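Local structure of putative reductase (5J6C) at residues L134-S138 / S175-S179; L82-S86 / L97-A103; A154-I158 / Y168-I173; A124-Q128 / C172-I176. The protein is a putative FMN-dependent nitroreductase that binds flavin mononucleotide and probably reduces nitro compounds, with a possible link to metronidazole resistance. All coordinates share one frame; numbering follows the deposited sequence.

Contact 1: L134-S138 / S175-S179; sequences LGLGS and SIGYS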
loop_
_atom_site.group_PDB
_atom_site.type_symbol
_atom_site.label_atom_id
_atom_site.label_comp_id
_atom_site.label_asym_id
_atom_site.label_seq_id
_atom_site.Cartn_x
_atom_site.Cartn_y
_atom_site.Cartn_z
ATOM N N LEU A 134 6.718 -10.946 -12.539
ATOM C CA LEU A 134 7.873 -11.204 -13.385
ATOM C C LEU A 134 8.721 -12.355 -12.866
ATOM O O LEU A 134 9.869 -12.505 -13.299
ATOM C CB LEU A 134 8.719 -9.938 -13.520
ATOM C CG LEU A 134 7.988 -8.711 -14.055
ATOM C CD1 LEU A 134 8.870 -7.467 -13.930
ATOM C CD2 LEU A 134 7.550 -8.936 -15.505
ATOM N N GLY A 135 8.196 -13.144 -11.928
ATOM C CA GLY A 135 8.881 -14.329 -11.466
ATOM C C GLY A 135 9.989 -14.081 -10.477
ATOM O O GLY A 135 10.835 -14.960 -10.269
ATOM N N LEU A 136 10.033 -12.896 -9.885
ATOM C CA LEU A 136 11.023 -12.552 -8.877
ATOM C C LEU A 136 10.385 -12.608 -7.493
ATOM O O LEU A 136 9.167 -12.491 -7.338
ATOM C CB LEU A 136 11.603 -11.155 -9.140
ATOM C CG LEU A 136 12.406 -10.943 -10.436
ATOM C CD1 LEU A 136 12.439 -9.464 -10.805
ATOM C CD2 LEU A 136 13.833 -11.484 -10.300
ATOM N N GLY A 137 11.221 -12.828 -6.482
ATOM C CA GLY A 137 10.787 -12.722 -5.108
ATOM C C GLY A 137 11.210 -11.380 -4.533
ATOM O O GLY A 137 12.102 -10.714 -5.058
ATOM N N SER A 138 10.562 -10.974 -3.442
ATOM C CA SER A 138 10.935 -9.708 -2.823
ATOM C C SER A 138 10.580 -9.738 -1.343
ATOM O O SER A 138 9.849 -10.611 -0.871
ATOM C CB SER A 138 10.270 -8.512 -3.537
ATOM O OG SER A 138 8.885 -8.412 -3.229
ATOM N N SER A 175 13.925 -5.437 -1.240
ATOM C CA SER A 175 14.952 -6.281 -1.843
ATOM C C SER A 175 14.292 -7.208 -2.851
ATOM O O SER A 175 13.206 -7.730 -2.600
ATOM C CB SER A 175 15.687 -7.110 -0.792
ATOM O OG SER A 175 14.850 -8.121 -0.297
ATOM N N ILE A 176 14.944 -7.389 -3.997
ATOM C CA ILE A 176 14.354 -8.056 -5.155
ATOM C C ILE A 176 15.378 -9.027 -5.740
ATOM O O ILE A 176 16.577 -8.745 -5.740
ATOM C CB ILE A 176 13.907 -7.023 -6.216
ATOM C CG1 ILE A 176 12.951 -5.984 -5.597
ATOM C CG2 ILE A 176 13.282 -7.707 -7.453
ATOM C CD1 ILE A 176 12.547 -4.872 -6.556
ATOM N N GLY A 177 14.910 -10.163 -6.236
ATOM C CA GLY A 177 15.790 -11.107 -6.897
ATOM C C GLY A 177 15.083 -12.424 -7.114
ATOM O O GLY A 177 13.927 -12.609 -6.714
ATOM N N TYR A 178 15.800 -13.338 -7.777
ATOM C CA TYR A 178 15.277 -14.676 -8.022
ATOM C C TYR A 178 15.366 -15.508 -6.753
ATOM O O TYR A 178 16.416 -15.557 -6.103
ATOM C CB TYR A 178 16.030 -15.349 -9.165
ATOM C CG TYR A 178 15.690 -14.742 -10.503
ATOM C CD1 TYR A 178 16.498 -13.758 -11.071
ATOM C CD2 TYR A 178 14.543 -15.125 -11.185
ATOM C CE1 TYR A 178 16.175 -13.186 -12.296
ATOM C CE2 TYR A 178 14.214 -14.566 -12.401
ATOM C CZ TYR A 178 15.033 -13.593 -12.954
ATOM O OH TYR A 178 14.707 -13.031 -14.175
ATOM N N SER A 179 14.261 -16.154 -6.403
ATOM C CA SER A 179 14.158 -16.824 -5.114
ATOM C C SER A 179 15.061 -18.050 -5.051
ATOM O O SER A 179 15.164 -18.821 -6.010
ATOM C CB SER A 179 12.714 -17.234 -4.846
ATOM O OG SER A 179 12.651 -18.103 -3.723
HETATM O O HOH W 1 11.822 -15.975 -8.091
#
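The antiparallel pairing of strand 137-142, outermost within this chain, with the end of strand 168-177 opens here, directly after a Schellman motif whose C-prime residue, G135 with its positive phi, ends helix 116-133. G137 and G177 form a hydrogen-bonded pair: G137 N donates a hydrogen bond to G177 O at 2.7 Å, almost in line with the C=O bond (165°), and G177 N returns a bond to G137 O at 3.1 Å. S138 and I176 form the next, non-hydrogen-bonded pair, where S138 CA lies 3.0 Å from S175 O in a CA-H...O contact.

The side chains meet around L136. Its CD2 sits over the middle of the Y178 ring, 3.4 Å from the centroid and 7° off the normal, a CH-pi contact on one face of the ring. The other branch, CD1, rests on I176 CG2 at 3.9 Å. With CG placed anti to the carbonyl carbon (chi1 -64°), L136 can straddle both residues. One water joins the two segments just beyond the pairing, donating to G135 O and accepting from S179 N.

Polar ends are tied outside the pair. The Y178 hydroxyl is hydrogen-bonded to E48 and K51, which anchors the ring at its far end, while S138 OG meets Q128 of helix 116-133 and S175 OG meets Y42. Helix 49-60 covers L136 through K51 and I55, and strand 102-109 flanks strand 168-177 on its other edge, where I176 touches L102 and I104.

Contact 2: L82-S86 / L97-A103; sequences LINLS and LKNAPLA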
loop_
_atom_site.group_PDB
_atom_site.type_symbol
_atom_site.label_atom_id
_atom_site.label_comp_id
_atom_site.label_asym_id
_atom_site.label_seq_id
_atom_site.Cartn_x
_atom_site.Cartn_y
_atom_site.Cartn_z
ATOM N N LEU A 82 24.733 -2.388 -1.006
ATOM C CA LEU A 82 23.755 -3.332 -0.477
ATOM C C LEU A 82 24.186 -3.864 0.883
ATOM O O LEU A 82 23.349 -4.073 1.771
ATOM C CB LEU A 82 23.558 -4.476 -1.473
ATOM C CG LEU A 82 22.775 -4.049 -2.713
ATOM C CD1 LEU A 82 22.789 -5.117 -3.783
ATOM C CD2 LEU A 82 21.333 -3.687 -2.340
ATOM N N ILE A 83 25.490 -4.104 1.052
ATOM C CA ILE A 83 26.027 -4.482 2.356
ATOM C C ILE A 83 25.777 -3.368 3.369
ATOM O O ILE A 83 25.255 -3.606 4.467
ATOM C CB ILE A 83 27.529 -4.812 2.240
ATOM C CG1 ILE A 83 27.732 -6.084 1.399
ATOM C CG2 ILE A 83 28.163 -4.934 3.616
ATOM C CD1 ILE A 83 29.177 -6.417 1.118
ATOM N N ASN A 84 26.148 -2.133 3.010
ATOM C CA ASN A 84 25.912 -0.992 3.892
ATOM C C ASN A 84 24.445 -0.912 4.306
ATOM O O ASN A 84 24.130 -0.758 5.487
ATOM C CB ASN A 84 26.345 0.300 3.203
ATOM C CG ASN A 84 27.842 0.347 2.936
ATOM O OD1 ASN A 84 28.607 -0.447 3.478
ATOM N ND2 ASN A 84 28.261 1.277 2.093
ATOM N N LEU A 85 23.535 -1.063 3.339
ATOM C CA LEU A 85 22.112 -0.935 3.630
ATOM C C LEU A 85 21.573 -2.108 4.446
ATOM O O LEU A 85 20.592 -1.946 5.176
ATOM C CB LEU A 85 21.334 -0.780 2.322
ATOM C CG LEU A 85 21.553 0.579 1.637
ATOM C CD1 LEU A 85 20.946 0.586 0.257
ATOM C CD2 LEU A 85 20.996 1.746 2.495
ATOM N N SER A 86 22.191 -3.290 4.348
ATOM C CA SER A 86 21.749 -4.418 5.165
ATOM C C SER A 86 21.997 -4.188 6.649
ATOM O O SER A 86 21.440 -4.916 7.486
ATOM C CB SER A 86 22.460 -5.698 4.731
ATOM O OG SER A 86 23.803 -5.686 5.178
ATOM N N LEU A 97 19.628 -8.377 3.046
ATOM C CA LEU A 97 19.811 -7.509 1.895
ATOM C C LEU A 97 21.225 -7.612 1.334
ATOM O O LEU A 97 21.431 -7.395 0.136
ATOM C CB LEU A 97 19.469 -6.080 2.290
ATOM C CG LEU A 97 19.409 -4.989 1.244
ATOM C CD1 LEU A 97 18.392 -5.306 0.195
ATOM C CD2 LEU A 97 19.057 -3.698 1.958
ATOM N N LYS A 98 22.200 -7.980 2.168
ATOM C CA LYS A 98 23.571 -8.102 1.693
ATOM C C LYS A 98 23.715 -9.154 0.600
ATOM O O LYS A 98 24.662 -9.076 -0.191
ATOM C CB LYS A 98 24.510 -8.435 2.860
ATOM C CG LYS A 98 24.321 -9.832 3.452
ATOM C CD LYS A 98 25.151 -9.989 4.715
ATOM C CE LYS A 98 24.727 -11.206 5.507
ATOM N NZ LYS A 98 25.453 -11.311 6.801
ATOM N N ASN A 99 22.803 -10.127 0.533
ATOM C CA ASN A 99 22.863 -11.208 -0.444
ATOM C C ASN A 99 21.870 -11.039 -1.575
ATOM O O ASN A 99 21.687 -11.972 -2.367
ATOM C CB ASN A 99 22.620 -12.549 0.235
ATOM C CG ASN A 99 23.731 -12.915 1.169
ATOM O OD1 ASN A 99 24.899 -12.666 0.870
ATOM N ND2 ASN A 99 23.384 -13.488 2.320
ATOM N N ALA A 100 21.226 -9.909 -1.655
ATOM C CA ALA A 100 20.239 -9.650 -2.690
ATOM C C ALA A 100 20.918 -9.031 -3.901
ATOM O O ALA A 100 21.924 -8.333 -3.757
ATOM C CB ALA A 100 19.149 -8.705 -2.171
ATOM N N PRO A 101 20.395 -9.277 -5.109
ATOM C CA PRO A 101 20.981 -8.644 -6.297
ATOM C C PRO A 101 20.468 -7.243 -6.542
ATOM O O PRO A 101 21.107 -6.485 -7.287
ATOM C CB PRO A 101 20.556 -9.580 -7.441
ATOM C CG PRO A 101 19.203 -10.100 -6.967
ATOM C CD PRO A 101 19.307 -10.215 -5.457
ATOM N N LEU A 102 19.333 -6.878 -5.953
ATOM C CA LEU A 102 18.688 -5.623 -6.280
ATOM C C LEU A 102 17.911 -5.134 -5.066
ATOM O O LEU A 102 17.429 -5.930 -4.257
ATOM C CB LEU A 102 17.759 -5.797 -7.483
ATOM C CG LEU A 102 16.914 -4.603 -7.917
ATOM C CD1 LEU A 102 17.832 -3.448 -8.293
ATOM C CD2 LEU A 102 15.995 -4.993 -9.082
ATOM N N ALA A 103 17.819 -3.815 -4.937
ATOM C CA ALA A 103 16.974 -3.202 -3.926
ATOM C C ALA A 103 16.420 -1.913 -4.504
ATOM O O ALA A 103 17.056 -1.269 -5.344
ATOM C CB ALA A 103 17.734 -2.923 -2.622
#
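L82 and A103 touch where helix 79-86 packs on the start of strand 102-109: L82 CD2 is 3.7 Å from A103 CB, and the same methyl is 4.2 Å from L97 CD1. The second branch, CD1, turns to the chain between the 3-10 turn and the strand and comes within 3.3 Å of A100 O. L97 completes this buried side. Its CG is anti to the backbone N (chi1 -173°), which carries CD2 to L85 CB, 3.7 Å away, while its CB lies against S86 CB at 3.9 Å.

This is a helix folded back, after a ten-residue connection without alpha-helix or strand, on the 3-10 turn that leads into a central strand of the nitroreductase sheet. The contact is held by van der Waals packing, with carbons also lying on backbone polar atoms, and the two segments share no hydrogen bond. S86 keeps its hydroxyl within the helix: chi1 of 74° brings OG back to I83 O, a bond of 2.6 Å with the donor tilted 16° from the carbonyl plane, and leaves CB facing the turn, 3.4 Å from K98 N.

On the outer side the packing thins. I83 reaches K98 CB through CG1 at a looser 4.2 Å, and beyond CB the extended K98 chain leads its amine away from the helix. Inward, by contrast, L85 also touches I158 of helix 154-162, and both L97 and A103 pack on I173 of strand 168-177.

Contact 3: A154-I158 / Y168-I173; sequences ADKYI and YSVECI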
loop_
_atom_site.group_PDB
_atom_site.type_symbol
_atom_site.label_atom_id
_atom_site.label_comp_id
_atom_site.label_asym_id
_atom_site.label_seq_id
_atom_site.Cartn_x
_atom_site.Cartn_y
_atom_site.Cartn_z
ATOM N N ALA A 154 16.885 4.479 11.634
ATOM C CA ALA A 154 17.264 3.817 10.383
ATOM C C ALA A 154 17.139 4.772 9.201
ATOM O O ALA A 154 17.980 4.764 8.290
ATOM C CB ALA A 154 16.420 2.556 10.159
ATOM N N ASP A 155 16.093 5.603 9.206
ATOM C CA ASP A 155 15.939 6.654 8.202
ATOM C C ASP A 155 17.220 7.472 8.044
ATOM O O ASP A 155 17.753 7.607 6.939
ATOM C CB ASP A 155 14.771 7.562 8.595
ATOM C CG ASP A 155 14.745 8.852 7.805
ATOM O OD1 ASP A 155 14.568 8.772 6.581
ATOM O OD2 ASP A 155 14.886 9.944 8.406
ATOM N N LYS A 156 17.737 8.003 9.152
ATOM C CA LYS A 156 18.920 8.861 9.098
ATOM C C LYS A 156 20.134 8.099 8.584
ATOM O O LYS A 156 20.911 8.620 7.775
ATOM C CB LYS A 156 19.185 9.452 10.486
ATOM C CG LYS A 156 20.513 10.194 10.625
ATOM C CD LYS A 156 20.500 11.450 9.777
ATOM C CE LYS A 156 21.708 12.331 10.035
ATOM N NZ LYS A 156 21.646 13.580 9.211
ATOM N N TYR A 157 20.311 6.856 9.033
ATOM C CA TYR A 157 21.420 6.043 8.537
ATOM C C TYR A 157 21.367 5.893 7.014
ATOM O O TYR A 157 22.379 6.079 6.324
ATOM C CB TYR A 157 21.399 4.682 9.222
ATOM C CG TYR A 157 22.458 3.745 8.720
ATOM C CD1 TYR A 157 23.753 3.802 9.215
ATOM C CD2 TYR A 157 22.167 2.800 7.741
ATOM C CE1 TYR A 157 24.734 2.938 8.750
ATOM C CE2 TYR A 157 23.142 1.930 7.266
ATOM C CZ TYR A 157 24.424 2.001 7.777
ATOM O OH TYR A 157 25.394 1.140 7.299
ATOM N N ILE A 158 20.185 5.587 6.469
ATOM C CA ILE A 158 20.070 5.361 5.030
ATOM C C ILE A 158 20.277 6.661 4.258
ATOM O O ILE A 158 20.960 6.679 3.226
ATOM C CB ILE A 158 18.719 4.693 4.701
ATOM C CG1 ILE A 158 18.699 3.285 5.304
ATOM C CG2 ILE A 158 18.510 4.611 3.190
ATOM C CD1 ILE A 158 17.328 2.649 5.367
ATOM N N TYR A 168 13.436 14.613 2.722
ATOM C CA TYR A 168 12.933 13.284 2.425
ATOM C C TYR A 168 12.982 12.399 3.659
ATOM O O TYR A 168 13.872 12.522 4.505
ATOM C CB TYR A 168 13.751 12.631 1.310
ATOM C CG TYR A 168 13.682 13.373 0.005
ATOM C CD1 TYR A 168 12.567 13.261 -0.815
ATOM C CD2 TYR A 168 14.723 14.198 -0.405
ATOM C CE1 TYR A 168 12.493 13.939 -2.002
ATOM C CE2 TYR A 168 14.658 14.880 -1.598
ATOM C CZ TYR A 168 13.539 14.743 -2.392
ATOM O OH TYR A 168 13.456 15.412 -3.579
ATOM N N SER A 169 12.022 11.482 3.735
ATOM C CA SER A 169 12.010 10.418 4.722
ATOM C C SER A 169 12.033 9.066 4.011
ATOM O O SER A 169 11.458 8.916 2.930
ATOM C CB SER A 169 10.770 10.534 5.615
ATOM O OG SER A 169 10.805 9.559 6.636
ATOM N N VAL A 170 12.681 8.076 4.627
ATOM C CA VAL A 170 12.802 6.739 4.049
ATOM C C VAL A 170 11.697 5.862 4.609
ATOM O O VAL A 170 11.571 5.710 5.828
ATOM C CB VAL A 170 14.181 6.114 4.316
ATOM C CG1 VAL A 170 14.283 4.765 3.594
ATOM C CG2 VAL A 170 15.287 7.045 3.859
ATOM N N GLU A 171 10.890 5.288 3.719
ATOM C CA GLU A 171 9.769 4.455 4.132
ATOM C C GLU A 171 10.200 3.014 4.349
ATOM O O GLU A 171 9.956 2.439 5.416
ATOM C CB GLU A 171 8.647 4.515 3.084
ATOM C CG GLU A 171 7.572 3.452 3.282
ATOM C CD GLU A 171 6.907 3.531 4.649
ATOM O OE1 GLU A 171 6.561 2.477 5.215
ATOM O OE2 GLU A 171 6.737 4.648 5.169
ATOM N N CYS A 172 10.872 2.431 3.364
ATOM C CA CYS A 172 11.212 1.018 3.389
ATOM C C CYS A 172 12.183 0.748 2.252
ATOM O O CYS A 172 12.323 1.558 1.327
ATOM C CB CYS A 172 9.959 0.145 3.234
ATOM S SG CYS A 172 9.117 0.389 1.629
ATOM N N ILE A 173 12.861 -0.390 2.341
ATOM C CA ILE A 173 13.651 -0.938 1.244
ATOM C C ILE A 173 12.957 -2.199 0.739
ATOM O O ILE A 173 12.537 -3.046 1.539
ATOM C CB ILE A 173 15.086 -1.262 1.689
ATOM C CG1 ILE A 173 15.668 -0.115 2.519
ATOM C CG2 ILE A 173 15.967 -1.547 0.471
ATOM C CD1 ILE A 173 17.126 -0.280 2.793
HETATM O O HOH W 2 13.405 12.143 7.535
#
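The carboxylate of D155 is gripped from several directions. Its OD1 accepts the backbone N-H of V170 at 2.8 Å, and this donor approaches on the anti side, 34° out of the carboxylate plane. OD2 accepts a hydrogen bond from a water at 2.8 Å that donates a second bond to Y168 O, and it also forms a salt bridge with R159 one residue beyond the segment. With CG anti to the backbone N (chi1 166°), the carboxylate swings across to the strand although CB does not point at it. R159 and the V170 N-H would probably stabilise its negative charge.

Beside this polar link the contact turns apolar. The V170 methyl CG2 lies only 3.3 Å from D155 OD1, beside the same carboxylate, and meets I158 CG2 at 4.1 Å, the two side chains lying at a slant. I158 and I173 approach tip to tip instead: each ends in a CD1 methyl, and these are 3.9 Å apart. I158 CD1 also reaches V170 CG1, at 4.1 Å.

This is helix-on-sheet packing, one helical layer of the nitroreductase-family alpha/beta fold on its antiparallel sheet. The helix runs across the strand, the short axes being 7.7 Å apart at 110°. One turn meets V170 and, three residues on, I173, since E171 and C172 both turn away where the strand is irregular. These two face W116 and A124 of helix 116-133, while V105 and A103 of strand 102-109 flank V170 and I173.

Contact 4: A124-Q128 / C172-I176; sequences ASYIQ and CIISI
I174 meets Q128 and I127 at a slant, in the helix-on-sheet packing at the middle of this alpha/beta nitroreductase fold, where helix 116-133 lies along strand 168-177. The short axes are 9.7 Å apart and only 5° from parallel. A124, I127 and Q128, on one side of a single turn, meet the alternate strand residues C172, I174 and I176.

I174 presents two branches. CD1, brought round by chi2 of -69°, lies along the aliphatic part of Q128, 3.9 Å from its CG and close to CD as well. CG2 lies between Q128 CG, at 3.9 Å, and I127 CG2, at 4.0 Å. For I127, chi1 of -78° sets CG1 beside the backbone N and leaves CG2 anti to it. That single methyl is used twice: its second partner is I176 CD1, also at 4.0 Å, and here the two side chains cross at about a right angle.

Q128 therefore offers carbon to the strand, and its amide is bonded elsewhere. NE2 donates to S138 OG of strand 137-142, which satisfies the buried amide nitrogen. The Q128 side chain comes within about 6 Å of the bound FMN.

I127 also packs on I55 and A59 of helix 49-60, and W140 of strand 137-142 packs on both A124 and Q128. At the start of the segment A124 CB is 4.1 Å from I174 CD1 and 3.8 Å from C172 SG.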
loop_
_atom_site.group_PDB
_atom_site.type_symbol
_atom_site.label_atom_id
_atom_site.label_comp_id
_atom_site.label_asym_id
_atom_site.label_seq_id
_atom_site.Cartn_x
_atom_site.Cartn_y
_atom_site.Cartn_z
ATOM N N ALA A 124 5.352 0.922 -2.959
ATOM C CA ALA A 124 6.111 -0.271 -2.606
ATOM C C ALA A 124 5.309 -1.537 -2.861
ATOM O O ALA A 124 5.878 -2.564 -3.252
ATOM C CB ALA A 124 6.540 -0.198 -1.138
ATOM N N SER A 125 3.993 -1.493 -2.638
ATOM C CA SER A 125 3.182 -2.671 -2.909
ATOM C C SER A 125 3.101 -2.931 -4.403
ATOM O O SER A 125 3.170 -4.084 -4.834
ATOM C CB SER A 125 1.791 -2.518 -2.295
ATOM O OG SER A 125 0.921 -1.799 -3.156
ATOM N N TYR A 126 2.991 -1.871 -5.211
ATOM C CA TYR A 126 3.011 -2.052 -6.661
ATOM C C TYR A 126 4.337 -2.660 -7.107
ATOM O O TYR A 126 4.367 -3.522 -7.993
ATOM C CB TYR A 126 2.745 -0.721 -7.381
ATOM C CG TYR A 126 1.275 -0.303 -7.490
ATOM C CD1 TYR A 126 0.321 -0.748 -6.569
ATOM C CD2 TYR A 126 0.839 0.526 -8.523
ATOM C CE1 TYR A 126 -1.021 -0.367 -6.658
ATOM C CE2 TYR A 126 -0.518 0.906 -8.628
ATOM C CZ TYR A 126 -1.437 0.451 -7.689
ATOM O OH TYR A 126 -2.768 0.815 -7.779
ATOM N N ILE A 127 5.440 -2.256 -6.470
ATOM C CA ILE A 127 6.750 -2.816 -6.804
ATOM C C ILE A 127 6.769 -4.316 -6.520
ATOM O O ILE A 127 7.133 -5.130 -7.380
ATOM C CB ILE A 127 7.861 -2.056 -6.042
ATOM C CG1 ILE A 127 8.140 -0.716 -6.735
ATOM C CG2 ILE A 127 9.143 -2.891 -5.907
ATOM C CD1 ILE A 127 8.935 0.302 -5.897
ATOM N N GLN A 128 6.319 -4.705 -5.325
ATOM C CA GLN A 128 6.322 -6.115 -4.950
ATOM C C GLN A 128 5.409 -6.946 -5.846
ATOM O O GLN A 128 5.749 -8.084 -6.187
ATOM C CB GLN A 128 5.926 -6.258 -3.488
ATOM C CG GLN A 128 6.966 -5.662 -2.539
ATOM C CD GLN A 128 6.825 -6.199 -1.125
ATOM O OE1 GLN A 128 6.064 -5.660 -0.314
ATOM N NE2 GLN A 128 7.535 -7.295 -0.832
ATOM N N CYS A 172 10.872 2.431 3.364
ATOM C CA CYS A 172 11.212 1.018 3.389
ATOM C C CYS A 172 12.183 0.748 2.252
ATOM O O CYS A 172 12.323 1.558 1.327
ATOM C CB CYS A 172 9.959 0.145 3.234
ATOM S SG CYS A 172 9.117 0.389 1.629
ATOM N N ILE A 173 12.861 -0.390 2.341
ATOM C CA ILE A 173 13.651 -0.938 1.244
ATOM C C ILE A 173 12.957 -2.199 0.739
ATOM O O ILE A 173 12.537 -3.046 1.539
ATOM C CB ILE A 173 15.086 -1.262 1.689
ATOM C CG1 ILE A 173 15.668 -0.115 2.519
ATOM C CG2 ILE A 173 15.967 -1.547 0.471
ATOM C CD1 ILE A 173 17.126 -0.280 2.793
ATOM N N ILE A 174 12.839 -2.332 -0.581
ATOM C CA ILE A 174 12.359 -3.571 -1.189
ATOM C C ILE A 174 13.569 -4.275 -1.786
ATOM O O ILE A 174 14.181 -3.767 -2.731
ATOM C CB ILE A 174 11.286 -3.334 -2.262
ATOM C CG1 ILE A 174 10.129 -2.485 -1.730
ATOM C CG2 ILE A 174 10.754 -4.677 -2.766
ATOM C CD1 ILE A 174 9.283 -3.187 -0.691
ATOM N N SER A 175 13.925 -5.437 -1.240
ATOM C CA SER A 175 14.952 -6.281 -1.843
ATOM C C SER A 175 14.292 -7.208 -2.851
ATOM O O SER A 175 13.206 -7.730 -2.600
ATOM C CB SER A 175 15.687 -7.110 -0.792
ATOM O OG SER A 175 14.850 -8.121 -0.297
ATOM N N ILE A 176 14.944 -7.389 -3.997
ATOM C CA ILE A 176 14.354 -8.056 -5.155
ATOM C C ILE A 176 15.378 -9.027 -5.740
ATOM O O ILE A 176 16.577 -8.745 -5.740
ATOM C CB ILE A 176 13.907 -7.023 -6.216
ATOM C CG1 ILE A 176 12.951 -5.984 -5.597
ATOM C CG2 ILE A 176 13.282 -7.707 -7.453
ATOM C CD1 ILE A 176 12.547 -4.872 -6.556
#

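All four contacts draw on one antiparallel sheet, and contacts 1, 3 and 4 share strand 168-177. Contact 4 is the most central, about 3 Å from the chain centre, against about 12 Å for the others; contacts 1 and 3 lie on opposite sides of that centre, 22 Å apart between centres. Contacts 1 and 4 are joined by S138 OG to Q128 NE2 at 3.0 Å. Probable hydrogen bonds of 2.9 Å link contacts 1 and 2, through I176 N and L102 O, and contacts 2 and 3, through N84 O and Y157 OH. The side chain of Q128 comes within about 6 Å of the bound FMN, those of S175 and I173 about 8 Å, and that of L97 about 9 Å.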